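PDB 2CU2: putative mannose-1-phosphate guanylyl transferase from Thermus thermophilus, which probably catalyses the transfer of a guanylyl group from GTP to mannose 1-phosphate, giving GDP-mannose. Local coordinates for residues A5-G10 against L104-D109; R53-V58 against R74-P79; G81-G86 against L228-I233. All coordinates share one frame; numbering follows the deposited sequence.

Contact 1: A5-G10 against L104-D109; sequences ALVMAG and LVLPAD
The carbonyl oxygen of Leu104 takes the amide N-H of Leu6 at 2.6 Å in an almost straight bond (177° at the hydrogen), and the CA-H of Ala5 leans on the same oxygen. Leu6 repeats the pattern from its own side: its O accepts Leu106 N at 2.9 Å while the CA-H of Val105 approaches it. Met8 N to Leu106 O and Ala108 N to Met8 O continue this parallel strand pair, and the last bond is the longest and most bent, at 3.1 Å, where the second strand gives way to loop. On the face bearing Leu6, Val105 and Met8, the thioether of Met8 folds back at chi3 (-66°), and CE rests on Val105 CG1 at 3.6 Å; Leu6 CD2 lies beside Val105 CG2. On the other face Val7 CG1 packs on Ala108 CB at 3.7 Å, and its CG2 on Leu106 CD1. Beyond the strands a water joins Asp109 OD2 (2.8 Å) to Gly10 O, the latter weakly, and Lys26 makes a salt bridge with the same Asp109 oxygen. Amide bonds that start nearly straight among mostly buried apolar side chains thus lead, in this nucleotide-binding fold, to a polar end where Asp109, Lys26 and water meet.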
ATOM      1  N   ALA A   5     -20.258   0.956 -36.016  1.00 35.91           N
ATOM      2  CA  ALA A   5     -19.600   1.633 -34.917  1.00 35.57           C
ATOM      3  C   ALA A   5     -18.194   1.089 -34.749  1.00 33.77           C
ATOM      4  O   ALA A   5     -17.990  -0.125 -34.724  1.00 33.06           O
ATOM      5  CB  ALA A   5     -20.399   1.434 -33.628  1.00 34.69           C
ATOM      6  N   LEU A   6     -17.224   1.993 -34.665  1.00 32.31           N
ATOM      7  CA  LEU A   6     -15.839   1.605 -34.458  1.00 31.06           C
ATOM      8  C   LEU A   6     -15.489   1.963 -33.018  1.00 31.40           C
ATOM      9  O   LEU A   6     -15.514   3.136 -32.637  1.00 30.64           O
ATOM     10  CB  LEU A   6     -14.892   2.356 -35.399  1.00 28.91           C
ATOM     11  CG  LEU A   6     -13.411   2.103 -35.077  1.00 28.81           C
ATOM     12  CD1 LEU A   6     -13.044   0.675 -35.481  1.00 28.89           C
ATOM     13  CD2 LEU A   6     -12.519   3.102 -35.798  1.00 26.48           C
ATOM     14  N   VAL A   7     -15.172   0.949 -32.224  1.00 31.91           N
ATOM     15  CA  VAL A   7     -14.767   1.146 -30.839  1.00 32.54           C
ATOM     16  C   VAL A   7     -13.258   0.975 -30.675  1.00 33.75           C
ATOM     17  O   VAL A   7     -12.707  -0.115 -30.768  1.00 35.25           O
ATOM     18  CB  VAL A   7     -15.508   0.127 -29.974  1.00 33.33           C
ATOM     19  CG1 VAL A   7     -15.091   0.282 -28.513  1.00 32.30           C
ATOM     20  CG2 VAL A   7     -17.006   0.341 -30.091  1.00 33.08           C
ATOM     21  N   MET A   8     -12.579   2.115 -30.461  1.00 33.89           N
ATOM     22  CA  MET A   8     -11.127   2.078 -30.369  1.00 35.22           C
ATOM     23  C   MET A   8     -10.648   1.749 -28.954  1.00 37.73           C
ATOM     24  O   MET A   8     -10.847   2.495 -28.005  1.00 37.95           O
ATOM     25  CB  MET A   8     -10.589   3.443 -30.803  1.00 33.99           C
ATOM     26  CG  MET A   8     -11.060   3.832 -32.207  1.00 32.35           C
ATOM     27  SD  MET A   8     -10.293   5.350 -32.789  1.00 38.29           S
ATOM     28  CE  MET A   8     -11.043   6.476 -31.603  1.00 32.94           C
ATOM     29  N   ALA A   9     -10.035   0.557 -28.829  1.00 40.14           N
ATOM     30  CA  ALA A   9      -9.459   0.171 -27.548  1.00 44.23           C
ATOM     31  C   ALA A   9      -7.934   0.298 -27.574  1.00 46.99           C
ATOM     32  O   ALA A   9      -7.242  -0.328 -28.366  1.00 49.36           O
ATOM     33  CB  ALA A   9      -9.857  -1.278 -27.262  1.00 43.83           C
ATOM     34  N   GLY A  10      -7.417   1.180 -26.698  1.00 50.15           N
ATOM     35  CA  GLY A  10      -5.974   1.391 -26.664  1.00 51.12           C
ATOM     36  C   GLY A  10      -5.532   2.118 -25.393  1.00 51.96           C
ATOM     37  O   GLY A  10      -6.290   2.321 -24.455  1.00 52.26           O
ATOM     38  N   LEU A 104     -19.698   5.492 -36.764  1.00 33.92           N
ATOM     39  CA  LEU A 104     -19.561   6.162 -35.487  1.00 34.61           C
ATOM     40  C   LEU A 104     -18.201   5.726 -34.930  1.00 33.68           C
ATOM     41  O   LEU A 104     -17.875   4.539 -34.940  1.00 35.17           O
ATOM     42  CB  LEU A 104     -20.706   5.708 -34.582  1.00 35.73           C
ATOM     43  CG  LEU A 104     -21.274   6.632 -33.513  1.00 37.10           C
ATOM     44  CD1 LEU A 104     -21.437   8.049 -34.046  1.00 37.17           C
ATOM     45  CD2 LEU A 104     -22.615   6.056 -33.072  1.00 38.54           C
ATOM     46  N   VAL A 105     -17.396   6.682 -34.487  1.00 31.41           N
ATOM     47  CA  VAL A 105     -16.082   6.363 -33.940  1.00 31.08           C
ATOM     48  C   VAL A 105     -16.009   6.795 -32.481  1.00 32.29           C
ATOM     49  O   VAL A 105     -16.244   7.961 -32.162  1.00 33.61           O
ATOM     50  CB  VAL A 105     -14.958   7.077 -34.728  1.00 29.33           C
ATOM     51  CG1 VAL A 105     -13.635   6.929 -34.000  1.00 28.40           C
ATOM     52  CG2 VAL A 105     -14.856   6.497 -36.127  1.00 28.14           C
ATOM     53  N   LEU A 106     -15.684   5.862 -31.593  1.00 32.93           N
ATOM     54  CA  LEU A 106     -15.597   6.203 -30.181  1.00 32.75           C
ATOM     55  C   LEU A 106     -14.529   5.461 -29.387  1.00 33.85           C
ATOM     56  O   LEU A 106     -14.208   4.303 -29.665  1.00 35.55           O
ATOM     57  CB  LEU A 106     -16.949   5.985 -29.503  1.00 34.11           C
ATOM     58  CG  LEU A 106     -17.590   4.619 -29.735  1.00 35.65           C
ATOM     59  CD1 LEU A 106     -17.797   3.903 -28.415  1.00 37.65           C
ATOM     60  CD2 LEU A 106     -18.910   4.814 -30.450  1.00 37.83           C
ATOM     61  N   PRO A 107     -13.957   6.133 -28.375  1.00 33.30           N
ATOM     62  CA  PRO A 107     -12.987   5.553 -27.455  1.00 33.23           C
ATOM     63  C   PRO A 107     -13.667   4.643 -26.432  1.00 33.33           C
ATOM     64  O   PRO A 107     -14.824   4.813 -26.074  1.00 33.85           O
ATOM     65  CB  PRO A 107     -12.277   6.701 -26.750  1.00 32.83           C
ATOM     66  CG  PRO A 107     -13.228   7.890 -26.774  1.00 32.50           C
ATOM     67  CD  PRO A 107     -14.202   7.518 -27.991  1.00 32.35           C
ATOM     68  N   ALA A 108     -12.909   3.623 -25.986  1.00 33.45           N
ATOM     69  CA  ALA A 108     -13.468   2.674 -25.039  1.00 34.93           C
ATOM     70  C   ALA A 108     -12.901   2.899 -23.638  1.00 34.31           C
ATOM     71  O   ALA A 108     -13.189   2.174 -22.697  1.00 35.85           O
ATOM     72  CB  ALA A 108     -13.131   1.265 -25.525  1.00 33.17           C
ATOM     73  N   ASP A 109     -12.036   3.921 -23.521  1.00 33.01           N
ATOM     74  CA  ASP A 109     -11.402   4.159 -22.231  1.00 33.95           C
ATOM     75  C   ASP A 109     -11.883   5.455 -21.571  1.00 33.65           C
ATOM     76  O   ASP A 109     -11.141   6.147 -20.890  1.00 34.84           O
ATOM     77  CB  ASP A 109      -9.882   4.176 -22.429  1.00 33.21           C
ATOM     78  CG  ASP A 109      -9.475   5.363 -23.300  1.00 35.14           C
ATOM     79  OD1 ASP A 109     -10.100   5.550 -24.346  1.00 35.07           O
ATOM     80  OD2 ASP A 109      -8.503   6.037 -22.968  1.00 39.03           O
TER
HETATM   81  O   HOH W   1      -6.445   5.606 -24.813  1.00 51.88           O

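Contact 2: R53-V58 against R74-P79; sequences RTLLAV and RLLLEP
Leu56 and Leu75 run alongside each other, and their CD2 methyls meet at 3.4 Å, tighter than usual for two carbons. Leu75 CG stands beside its backbone N (chi1 -80°), and with CD1 anti to CA (chi2 -170°) it is the CD2 branch that comes nearer the other strand, close also to Leu56 CB and CG. Further on, the same face is continued by Val58 CG2, which meets Leu77 CD2 at 3.8 Å. On the opposite face Leu76 CD1 presses on Leu55 CB at 3.9 Å, the two side chains crossing obliquely. Farther along the strands, the carboxylate of Glu78 reaches back over the Ala57-Val58 peptide: OE2 lies 3.4 Å from Ala57 C, and also near Val58 N, though at an angle too poor for a hydrogen bond.

Five backbone bonds set these side chains in parallel register. The shortest two are Leu56 N to Arg74 O and Glu78 N to Val58 O, each 2.7 Å; in another, Leu76 N approaches Leu56 O from 49° above the carbonyl plane.

Further out, Arg74 NE bonds to Glu52 O and Thr54 OG1 to Pro50 O, tying the start of both strands to the residues just before strand 54-59. Helix 83-98 covers Leu76 through Leu90 and Glu94, and strand 3-8 adds Leu6. The strands belong to a beta-alpha-beta unit with the short helix 63-66. Between them, backbone N-H and C=O groups are joined by the five bonds while apolar side chains dominate both faces, and the buried Glu78 carboxylate lies over the Ala57-Val58 peptide as a polar group among them.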
ATOM      1  N   ARG A  53     -22.934  -4.925 -35.950  1.00 45.68           N
ATOM      2  CA  ARG A  53     -22.409  -3.800 -36.730  1.00 43.73           C
ATOM      3  C   ARG A  53     -21.357  -2.996 -35.955  1.00 41.51           C
ATOM      4  O   ARG A  53     -21.100  -1.830 -36.228  1.00 39.11           O
ATOM      5  CB  ARG A  53     -23.582  -2.895 -37.123  1.00 45.74           C
ATOM      6  CG  ARG A  53     -24.550  -3.600 -38.076  1.00 47.36           C
ATOM      7  CD  ARG A  53     -25.672  -2.682 -38.581  1.00 48.42           C
ATOM      8  NE  ARG A  53     -26.377  -3.337 -39.690  1.00 50.28           N
ATOM      9  CZ  ARG A  53     -27.499  -2.760 -40.161  1.00 51.38           C
ATOM     10  NH1 ARG A  53     -27.942  -1.628 -39.638  1.00 51.86           N
ATOM     11  NH2 ARG A  53     -28.171  -3.342 -41.162  1.00 52.65           N
ATOM     12  N   THR A  54     -20.762  -3.652 -34.938  1.00 38.95           N
ATOM     13  CA  THR A  54     -19.751  -2.973 -34.136  1.00 36.78           C
ATOM     14  C   THR A  54     -18.355  -3.556 -34.366  1.00 37.23           C
ATOM     15  O   THR A  54     -18.156  -4.764 -34.380  1.00 37.50           O
ATOM     16  CB  THR A  54     -20.135  -3.102 -32.663  1.00 36.08           C
ATOM     17  OG1 THR A  54     -21.408  -2.486 -32.454  1.00 33.74           O
ATOM     18  CG2 THR A  54     -19.092  -2.399 -31.790  1.00 33.38           C
ATOM     19  N   LEU A  55     -17.371  -2.684 -34.554  1.00 36.13           N
ATOM     20  CA  LEU A  55     -15.997  -3.114 -34.781  1.00 37.06           C
ATOM     21  C   LEU A  55     -15.130  -2.702 -33.593  1.00 37.14           C
ATOM     22  O   LEU A  55     -15.086  -1.530 -33.218  1.00 37.44           O
ATOM     23  CB  LEU A  55     -15.456  -2.482 -36.067  1.00 36.98           C
ATOM     24  CG  LEU A  55     -16.379  -2.583 -37.294  1.00 39.91           C
ATOM     25  CD1 LEU A  55     -15.873  -1.670 -38.406  1.00 39.47           C
ATOM     26  CD2 LEU A  55     -16.457  -4.028 -37.773  1.00 39.23           C
ATOM     27  N   LEU A  56     -14.446  -3.670 -33.000  1.00 36.33           N
ATOM     28  CA  LEU A  56     -13.587  -3.397 -31.863  1.00 36.69           C
ATOM     29  C   LEU A  56     -12.120  -3.430 -32.266  1.00 36.73           C
ATOM     30  O   LEU A  56     -11.550  -4.500 -32.456  1.00 35.44           O
ATOM     31  CB  LEU A  56     -13.842  -4.421 -30.759  1.00 35.42           C
ATOM     32  CG  LEU A  56     -12.917  -4.316 -29.544  1.00 34.54           C
ATOM     33  CD1 LEU A  56     -13.112  -2.966 -28.845  1.00 31.91           C
ATOM     34  CD2 LEU A  56     -13.217  -5.461 -28.602  1.00 34.08           C
ATOM     35  N   ALA A  57     -11.517  -2.250 -32.387  1.00 36.68           N
ATOM     36  CA  ALA A  57     -10.114  -2.133 -32.764  1.00 35.74           C
ATOM     37  C   ALA A  57      -9.187  -2.219 -31.553  1.00 37.07           C
ATOM     38  O   ALA A  57      -9.319  -1.442 -30.594  1.00 35.15           O
ATOM     39  CB  ALA A  57      -9.878  -0.823 -33.500  1.00 36.15           C
ATOM     40  N   VAL A  58      -8.262  -3.177 -31.604  1.00 37.41           N
ATOM     41  CA  VAL A  58      -7.238  -3.393 -30.592  1.00 38.30           C
ATOM     42  C   VAL A  58      -5.936  -3.888 -31.219  1.00 39.36           C
ATOM     43  O   VAL A  58      -5.890  -4.359 -32.348  1.00 37.53           O
ATOM     44  CB  VAL A  58      -7.767  -4.427 -29.597  1.00 37.74           C
ATOM     45  CG1 VAL A  58      -9.110  -3.968 -29.034  1.00 41.20           C
ATOM     46  CG2 VAL A  58      -7.954  -5.762 -30.293  1.00 39.82           C
ATOM     47  N   ARG A  74     -17.079  -7.620 -33.975  1.00 48.41           N
ATOM     48  CA  ARG A  74     -15.921  -8.066 -34.741  1.00 48.93           C
ATOM     49  C   ARG A  74     -14.638  -7.360 -34.289  1.00 47.28           C
ATOM     50  O   ARG A  74     -14.611  -6.167 -34.017  1.00 45.88           O
ATOM     51  CB  ARG A  74     -16.194  -7.782 -36.224  1.00 52.52           C
ATOM     52  CG  ARG A  74     -17.618  -8.156 -36.645  1.00 58.52           C
ATOM     53  CD  ARG A  74     -17.840  -7.995 -38.159  1.00 62.33           C
ATOM     54  NE  ARG A  74     -19.210  -7.549 -38.444  1.00 65.34           N
ATOM     55  CZ  ARG A  74     -19.481  -7.144 -39.702  1.00 68.53           C
ATOM     56  NH1 ARG A  74     -18.534  -7.159 -40.623  1.00 70.92           N
ATOM     57  NH2 ARG A  74     -20.717  -6.737 -40.018  1.00 69.93           N
ATOM     58  N   LEU A  75     -13.555  -8.158 -34.165  1.00 46.13           N
ATOM     59  CA  LEU A  75     -12.255  -7.592 -33.801  1.00 45.24           C
ATOM     60  C   LEU A  75     -11.511  -7.051 -35.029  1.00 44.62           C
ATOM     61  O   LEU A  75     -11.389  -7.711 -36.052  1.00 45.60           O
ATOM     62  CB  LEU A  75     -11.421  -8.706 -33.152  1.00 45.07           C
ATOM     63  CG  LEU A  75     -11.793  -8.941 -31.683  1.00 45.82           C
ATOM     64  CD1 LEU A  75     -10.812  -9.874 -30.966  1.00 43.42           C
ATOM     65  CD2 LEU A  75     -11.838  -7.648 -30.866  1.00 45.40           C
ATOM     66  N   LEU A  76     -10.964  -5.847 -34.915  1.00 43.06           N
ATOM     67  CA  LEU A  76     -10.110  -5.292 -35.958  1.00 41.78           C
ATOM     68  C   LEU A  76      -8.749  -5.209 -35.292  1.00 40.81           C
ATOM     69  O   LEU A  76      -8.495  -4.312 -34.492  1.00 39.32           O
ATOM     70  CB  LEU A  76     -10.562  -3.893 -36.381  1.00 42.54           C
ATOM     71  CG  LEU A  76     -11.755  -3.787 -37.328  1.00 44.22           C
ATOM     72  CD1 LEU A  76     -11.913  -2.343 -37.756  1.00 42.77           C
ATOM     73  CD2 LEU A  76     -11.532  -4.676 -38.550  1.00 44.34           C
ATOM     74  N   LEU A  77      -7.888  -6.163 -35.615  1.00 40.45           N
ATOM     75  CA  LEU A  77      -6.561  -6.229 -35.026  1.00 40.43           C
ATOM     76  C   LEU A  77      -5.566  -5.308 -35.715  1.00 41.42           C
ATOM     77  O   LEU A  77      -5.286  -5.463 -36.903  1.00 41.00           O
ATOM     78  CB  LEU A  77      -6.057  -7.674 -35.065  1.00 42.06           C
ATOM     79  CG  LEU A  77      -6.998  -8.709 -34.433  1.00 43.75           C
ATOM     80  CD1 LEU A  77      -6.414 -10.100 -34.597  1.00 43.80           C
ATOM     81  CD2 LEU A  77      -7.207  -8.392 -32.952  1.00 42.96           C
ATOM     82  N   GLU A  78      -5.044  -4.347 -34.958  1.00 41.40           N
ATOM     83  CA  GLU A  78      -4.060  -3.400 -35.466  1.00 43.15           C
ATOM     84  C   GLU A  78      -2.680  -4.031 -35.317  1.00 43.57           C
ATOM     85  O   GLU A  78      -2.229  -4.304 -34.203  1.00 44.28           O
ATOM     86  CB  GLU A  78      -4.124  -2.090 -34.673  1.00 44.54           C
ATOM     87  CG  GLU A  78      -5.487  -1.418 -34.697  1.00 48.50           C
ATOM     88  CD  GLU A  78      -5.652  -0.350 -33.620  1.00 52.27           C
ATOM     89  OE1 GLU A  78      -5.059   0.744 -33.756  1.00 54.46           O
ATOM     90  OE2 GLU A  78      -6.384  -0.603 -32.637  1.00 55.27           O
ATOM     91  N   PRO A  79      -1.990  -4.276 -36.441  1.00 43.96           N
ATOM     92  CA  PRO A  79      -0.655  -4.882 -36.411  1.00 44.26           C
ATOM     93  C   PRO A  79       0.402  -4.090 -35.644  1.00 44.24           C
ATOM     94  O   PRO A  79       1.289  -4.673 -35.021  1.00 43.92           O
ATOM     95  CB  PRO A  79      -0.311  -5.032 -37.897  1.00 44.39           C
ATOM     96  CG  PRO A  79      -1.095  -3.942 -38.548  1.00 44.40           C
ATOM     97  CD  PRO A  79      -2.417  -4.017 -37.827  1.00 44.45           C
TER

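Contact 3: G81-G86 against L228-I233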
ATOM      1  N   GLY A  81       1.027   0.067 -33.503  1.00 41.15           N
ATOM      2  CA  GLY A  81       0.385   1.274 -33.002  1.00 40.50           C
ATOM      3  C   GLY A  81       0.541   2.432 -33.984  1.00 40.15           C
ATOM      4  O   GLY A  81       1.631   2.906 -34.272  1.00 39.67           O
ATOM      5  N   ARG A  82      -0.606   2.860 -34.543  1.00 39.15           N
ATOM      6  CA  ARG A  82      -0.610   4.006 -35.445  1.00 39.61           C
ATOM      7  C   ARG A  82      -1.630   5.068 -35.023  1.00 39.95           C
ATOM      8  O   ARG A  82      -2.145   5.837 -35.824  1.00 39.56           O
ATOM      9  CB  ARG A  82      -0.924   3.505 -36.855  1.00 41.17           C
ATOM     10  CG  ARG A  82       0.279   3.624 -37.789  1.00 44.45           C
ATOM     11  CD  ARG A  82       1.544   3.012 -37.179  1.00 46.42           C
ATOM     12  NE  ARG A  82       2.587   2.870 -38.198  1.00 46.67           N
ATOM     13  CZ  ARG A  82       3.762   2.343 -37.812  1.00 50.08           C
ATOM     14  NH1 ARG A  82       3.946   1.975 -36.555  1.00 48.16           N
ATOM     15  NH2 ARG A  82       4.740   2.181 -38.708  1.00 49.91           N
ATOM     16  N   ASP A  83      -1.948   5.068 -33.715  1.00 39.05           N
ATOM     17  CA  ASP A  83      -2.892   6.055 -33.199  1.00 39.11           C
ATOM     18  C   ASP A  83      -4.316   5.811 -33.708  1.00 38.67           C
ATOM     19  O   ASP A  83      -4.652   4.753 -34.224  1.00 41.89           O
ATOM     20  CB  ASP A  83      -2.416   7.447 -33.619  1.00 41.95           C
ATOM     21  CG  ASP A  83      -2.507   8.388 -32.425  1.00 43.77           C
ATOM     22  OD1 ASP A  83      -1.653   9.271 -32.322  1.00 45.69           O
ATOM     23  OD2 ASP A  83      -3.408   8.219 -31.608  1.00 45.06           O
ATOM     24  N   THR A  84      -5.176   6.828 -33.506  1.00 36.26           N
ATOM     25  CA  THR A  84      -6.571   6.695 -33.918  1.00 35.16           C
ATOM     26  C   THR A  84      -6.738   6.881 -35.429  1.00 34.50           C
ATOM     27  O   THR A  84      -7.663   6.369 -36.046  1.00 35.73           O
ATOM     28  CB  THR A  84      -7.389   7.752 -33.175  1.00 35.31           C
ATOM     29  OG1 THR A  84      -6.983   9.047 -33.623  1.00 35.36           O
ATOM     30  CG2 THR A  84      -7.130   7.651 -31.669  1.00 32.45           C
ATOM     31  N   ALA A  85      -5.871   7.674 -36.081  1.00 32.56           N
ATOM     32  CA  ALA A  85      -6.020   7.841 -37.515  1.00 33.37           C
ATOM     33  C   ALA A  85      -5.893   6.502 -38.245  1.00 33.22           C
ATOM     34  O   ALA A  85      -6.548   6.256 -39.249  1.00 33.10           O
ATOM     35  CB  ALA A  85      -4.944   8.807 -37.996  1.00 34.52           C
ATOM     36  N   GLY A  86      -4.979   5.683 -37.695  1.00 34.06           N
ATOM     37  CA  GLY A  86      -4.804   4.341 -38.233  1.00 33.16           C
ATOM     38  C   GLY A  86      -6.020   3.461 -37.930  1.00 33.85           C
ATOM     39  O   GLY A  86      -6.534   2.754 -38.785  1.00 33.47           O
ATOM     40  N   LEU A 228       2.647   3.260 -42.712  1.00 39.67           N
ATOM     41  CA  LEU A 228       1.751   4.354 -42.358  1.00 40.99           C
ATOM     42  C   LEU A 228       2.362   5.194 -41.226  1.00 41.63           C
ATOM     43  O   LEU A 228       2.970   4.676 -40.298  1.00 41.86           O
ATOM     44  CB  LEU A 228       0.460   3.666 -41.876  1.00 42.01           C
ATOM     45  CG  LEU A 228      -0.815   4.515 -41.907  1.00 43.48           C
ATOM     46  CD1 LEU A 228      -1.224   5.001 -43.293  1.00 43.01           C
ATOM     47  CD2 LEU A 228      -2.015   3.727 -41.401  1.00 42.11           C
ATOM     48  N   PRO A 229       2.237   6.532 -41.340  1.00 41.08           N
ATOM     49  CA  PRO A 229       2.712   7.436 -40.288  1.00 41.56           C
ATOM     50  C   PRO A 229       1.771   7.410 -39.071  1.00 42.03           C
ATOM     51  O   PRO A 229       0.549   7.340 -39.186  1.00 41.88           O
ATOM     52  CB  PRO A 229       2.700   8.826 -40.903  1.00 41.56           C
ATOM     53  CG  PRO A 229       1.598   8.813 -41.950  1.00 41.79           C
ATOM     54  CD  PRO A 229       1.672   7.302 -42.438  1.00 40.33           C
ATOM     55  N   LYS A 230       2.370   7.474 -37.865  1.00 42.65           N
ATOM     56  CA  LYS A 230       1.566   7.481 -36.641  1.00 42.12           C
ATOM     57  C   LYS A 230       1.004   8.874 -36.345  1.00 41.55           C
ATOM     58  O   LYS A 230       1.729   9.826 -36.076  1.00 41.21           O
ATOM     59  CB  LYS A 230       2.458   7.020 -35.475  1.00 43.54           C
ATOM     60  CG  LYS A 230       1.723   7.013 -34.127  1.00 45.87           C
ATOM     61  CD  LYS A 230       2.658   6.746 -32.945  1.00 46.69           C
ATOM     62  CE  LYS A 230       1.962   6.908 -31.586  1.00 48.09           C
ATOM     63  NZ  LYS A 230       2.575   6.001 -30.611  1.00 47.53           N
ATOM     64  N   ILE A 231      -0.335   8.994 -36.446  1.00 40.98           N
ATOM     65  CA  ILE A 231      -0.974  10.279 -36.185  1.00 40.92           C
ATOM     66  C   ILE A 231      -2.410  10.098 -35.697  1.00 41.44           C
ATOM     67  O   ILE A 231      -3.112   9.162 -36.066  1.00 40.51           O
ATOM     68  CB  ILE A 231      -0.947  11.105 -37.478  1.00 42.31           C
ATOM     69  CG1 ILE A 231      -1.399  12.538 -37.200  1.00 43.83           C
ATOM     70  CG2 ILE A 231      -1.913  10.496 -38.507  1.00 42.26           C
ATOM     71  CD1 ILE A 231      -1.216  13.459 -38.405  1.00 43.82           C
ATOM     72  N   SER A 232      -2.839  11.006 -34.795  1.00 39.64           N
ATOM     73  CA  SER A 232      -4.216  10.955 -34.323  1.00 40.31           C
ATOM     74  C   SER A 232      -5.168  11.466 -35.400  1.00 40.16           C
ATOM     75  O   SER A 232      -4.791  12.175 -36.320  1.00 40.66           O
ATOM     76  CB  SER A 232      -4.337  11.815 -33.063  1.00 39.89           C
ATOM     77  OG  SER A 232      -4.582  13.169 -33.431  1.00 40.45           O
ATOM     78  N   ILE A 233      -6.436  11.040 -35.298  1.00 39.88           N
ATOM     79  CA  ILE A 233      -7.404  11.516 -36.272  1.00 40.28           C
ATOM     80  C   ILE A 233      -7.740  12.990 -36.034  1.00 41.27           C
ATOM     81  O   ILE A 233      -8.139  13.724 -36.927  1.00 39.65           O
ATOM     82  CB  ILE A 233      -8.660  10.658 -36.153  1.00 40.58           C
ATOM     83  CG1 ILE A 233      -9.638  11.003 -37.277  1.00 40.62           C
ATOM     84  CG2 ILE A 233      -9.356  10.946 -34.811  1.00 39.53           C
ATOM     85  CD1 ILE A 233      -9.063  10.686 -38.661  1.00 40.30           C
TER
HETATM   86  O   HOH W   2      -2.271   6.947 -38.406  1.00 34.94           O
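At the edge of the Arg82 guanidinium, near its plane, sits the carbonyl oxygen of Leu228, which receives NE-H at 2.8 Å. The bond is bent (136° at the hydrogen), with the oxygen tilted 28° from the guanidinium plane. NH1 adds a weak bond to Gly81 O and NH2 a weak one to Ala226 O, so carbonyls meet all three nitrogens. A turn at chi2 (50°) carries CD away from an extended course, and CG comes close to Leu228 CB. An alanine in place of Arg82 would probably leave the Leu228 carbonyl without its NE-H partner and lose the weak bond to Ala226 O.

The second flat group, the Asp83 carboxylate, lies against the backbone of Ser232, its CG 3.6 Å from Ser232 CA; OD2 takes a weak bond from Thr84 N. Next to it Thr84 OG1, placed between its backbone N and carbonyl carbon, accepts Ile233 N at 2.7 Å, and the two side chains cross at about a right angle. Ala85 CB faces Ile231 CG2, a packing less certain in the model, while Lys230 CG lies against the Arg82 backbone.

Ser232 is the N-cap of helix 233-238, its OG bonded to Tyr235 N, while Thr84 OG1 takes the N-H of Ile233, the first residue of that helix. The N-terminal ends of two helices, 83-98 and the N-capped 233-238, thereby meet within the nucleotidyltransferase domain.

How the contacts relate
Contacts 1 and 2 belong to one sheet, their centres 9 Å apart: strand 3-8 pairs with strand 102-107 on one side and with strand 54-59 on the other. The seam between them includes Ala5 O to Leu55 N at 2.6 Å and Val7 N to Leu55 O at 2.7 Å, both probable hydrogen bonds, and Ala9 packs on Val58. Contact 3 lies about 14 Å from contact 1 and 15 Å from contact 2, centre to centre. It touches contact 1 where Met8 SD meets Thr84 CB at 3.8 Å. Helix 83-98 follows strand 74-78 and precedes strand 102-107, and thereby links all three contacts along the chain.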